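Local coordinates for putative cytoplasmic protein (Enterobacter cloacae, PDB 4HFL) that probably acts as a type VI secretion amidase effector (Tae4) that hydrolyses amide bonds in the cell-wall peptidoglycan of rival bacteria, at residues I128-H133 with T139-L144. Numbering follows the deposited sequence. Where two conformers were deposited one is given.
Sequences IIFTGH and TGHVTL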
loop_
_atom_site.group_PDB
_atom_site.type_symbol
_atom_site.label_atom_id
_atom_site.label_comp_id
_atom_site.label_asym_id
_atom_site.label_seq_id
_atom_site.Cartn_x
_atom_site.Cartn_y
_atom_site.Cartn_z
ATOM N N ILE A 128 -4.677 5.644 0.041
ATOM C CA ILE A 128 -3.854 6.850 0.099
ATOM C C ILE A 128 -2.350 6.517 0.109
ATOM O O ILE A 128 -1.917 5.581 0.789
ATOM C CB ILE A 128 -4.279 7.761 1.297
ATOM C CG1 ILE A 128 -3.706 9.173 1.152
ATOM C CG2 ILE A 128 -3.884 7.143 2.646
ATOM C CD1 ILE A 128 -4.323 10.159 2.149
ATOM N N ILE A 129 -1.575 7.270 -0.673
ATOM C CA ILE A 129 -0.118 7.136 -0.724
ATOM C C ILE A 129 0.527 8.419 -0.205
ATOM O O ILE A 129 0.280 9.504 -0.743
ATOM C CB ILE A 129 0.388 6.997 -2.180
ATOM C CG1 ILE A 129 -0.200 5.762 -2.872
ATOM C CG2 ILE A 129 1.922 6.988 -2.225
ATOM C CD1 ILE A 129 0.131 5.720 -4.365
ATOM N N PHE A 130 1.392 8.287 0.796
ATOM C CA PHE A 130 2.146 9.410 1.334
ATOM C C PHE A 130 3.581 9.261 0.866
ATOM O O PHE A 130 4.195 8.256 1.151
ATOM C CB PHE A 130 2.166 9.332 2.862
ATOM C CG PHE A 130 0.808 9.417 3.505
ATOM C CD1 PHE A 130 0.163 10.638 3.644
ATOM C CD2 PHE A 130 0.185 8.273 3.988
ATOM C CE1 PHE A 130 -1.083 10.717 4.255
ATOM C CE2 PHE A 130 -1.053 8.349 4.604
ATOM C CZ PHE A 130 -1.691 9.575 4.737
ATOM N N THR A 131 4.147 10.249 0.177
ATOM C CA THR A 131 5.563 10.142 -0.179
ATOM C C THR A 131 6.330 11.284 0.425
ATOM O O THR A 131 5.750 12.303 0.777
ATOM C CB THR A 131 5.792 10.153 -1.685
ATOM O OG1 THR A 131 5.146 11.304 -2.234
ATOM C CG2 THR A 131 5.218 8.881 -2.322
ATOM N N GLY A 132 7.638 11.107 0.561
ATOM C CA GLY A 132 8.468 12.143 1.136
ATOM C C GLY A 132 9.911 11.695 1.181
ATOM O O GLY A 132 10.383 10.970 0.294
ATOM N N HIS A 133 10.641 12.131 2.197
ATOM C CA HIS A 133 12.027 11.711 2.300
ATOM C C HIS A 133 12.446 11.538 3.748
ATOM O O HIS A 133 11.867 12.135 4.657
ATOM C CB HIS A 133 12.951 12.713 1.595
ATOM C CG HIS A 133 12.825 14.112 2.109
ATOM N ND1 HIS A 133 13.474 14.550 3.242
ATOM C CD2 HIS A 133 12.117 15.172 1.648
ATOM C CE1 HIS A 133 13.176 15.820 3.456
ATOM N NE2 HIS A 133 12.347 16.218 2.507
ATOM N N THR A 139 11.090 8.159 0.096
ATOM C CA THR A 139 10.352 6.927 0.385
ATOM C C THR A 139 8.873 7.231 0.453
ATOM O O THR A 139 8.440 8.355 0.138
ATOM C CB THR A 139 10.840 6.255 1.692
ATOM O OG1 THR A 139 10.012 5.122 1.991
ATOM C CG2 THR A 139 10.780 7.231 2.852
ATOM N N GLY A 140 8.088 6.241 0.868
ATOM C CA GLY A 140 6.652 6.405 0.865
ATOM C C GLY A 140 5.940 5.385 1.716
ATOM O O GLY A 140 6.569 4.456 2.244
ATOM N N HIS A 141 4.631 5.566 1.856
ATOM C CA HIS A 141 3.800 4.633 2.604
ATOM C C HIS A 141 2.420 4.576 1.961
ATOM O O HIS A 141 1.815 5.602 1.665
ATOM C CB HIS A 141 3.683 5.041 4.076
ATOM C CG HIS A 141 2.778 4.149 4.881
ATOM N ND1 HIS A 141 3.175 2.921 5.372
ATOM C CD2 HIS A 141 1.488 4.308 5.273
ATOM C CE1 HIS A 141 2.173 2.364 6.030
ATOM N NE2 HIS A 141 1.138 3.187 5.988
ATOM N N VAL A 142 1.929 3.370 1.727
ATOM C CA VAL A 142 0.630 3.211 1.098
ATOM C C VAL A 142 -0.300 2.578 2.124
ATOM O O VAL A 142 0.076 1.610 2.789
ATOM C CB VAL A 142 0.738 2.308 -0.135
ATOM C CG1 VAL A 142 -0.631 2.115 -0.770
ATOM C CG2 VAL A 142 1.724 2.889 -1.138
ATOM N N THR A 143 -1.502 3.125 2.270
ATOM C CA THR A 143 -2.413 2.612 3.305
ATOM C C THR A 143 -3.849 2.935 2.917
ATOM O O THR A 143 -4.108 3.388 1.788
ATOM C CB THR A 143 -2.056 3.197 4.720
ATOM O OG1 THR A 143 -2.805 2.523 5.739
ATOM C CG2 THR A 143 -2.347 4.698 4.788
ATOM N N LEU A 144 -4.785 2.695 3.831
ATOM C CA LEU A 144 -6.184 3.057 3.594
ATOM C C LEU A 144 -6.561 4.164 4.561
ATOM O O LEU A 144 -6.042 4.207 5.678
ATOM C CB LEU A 144 -7.114 1.867 3.835
ATOM C CG LEU A 144 -6.816 0.602 3.024
ATOM C CD1 LEU A 144 -7.756 -0.520 3.422
ATOM C CD2 LEU A 144 -6.945 0.871 1.537
#
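The ring of F130 turns an edge to T143, whose methyl CG2 lies near the ring plane, 3.9 Å from F130 CE2. That same methyl also sits 3.6 Å from I128 CG2, with the two side chains alongside each other and pointing the same way. I128 carries CG1 anti to its backbone nitrogen (chi1 -165°), which leaves CG2 for T143 and places CG1 over one face of the F130 ring, toward its rim. The imidazole of H141 lies on this side of the sheet too, its edge approaching F130 CD2, with 4.4 Å between H141 CD2 and F130 CD2. H141 NE2 and T143 OG1 both hydrogen-bond to D152 OD1, so this one carboxylate oxygen helps fix the imidazole and the threonine hydroxyl. On the reverse face I129 and V142 form a non-hydrogen-bonded pair, side by side, with I129 CG1 3.9 Å from V142 CG2. The backbones run antiparallel (167°) in a hairpin with six hydrogen bonds: F130 and H141 exchange two, the bond from F130 N to H141 O being 2.9 Å long, whereas T139 N approaches G132 O from above its carbonyl plane.

I99 of helix 95-106 packs against I129, T131 and V142, while the face bearing F130 and H141 meets F156 and H155, each in an edge-to-face ring contact. L144 reaches helix 21-30. Strand 166-174 bonds along the other edge of strand 126-133, leaving strand 138-145 outermost in the four-stranded antiparallel sheet, consistent with a papain-like (clan CA) amidase domain.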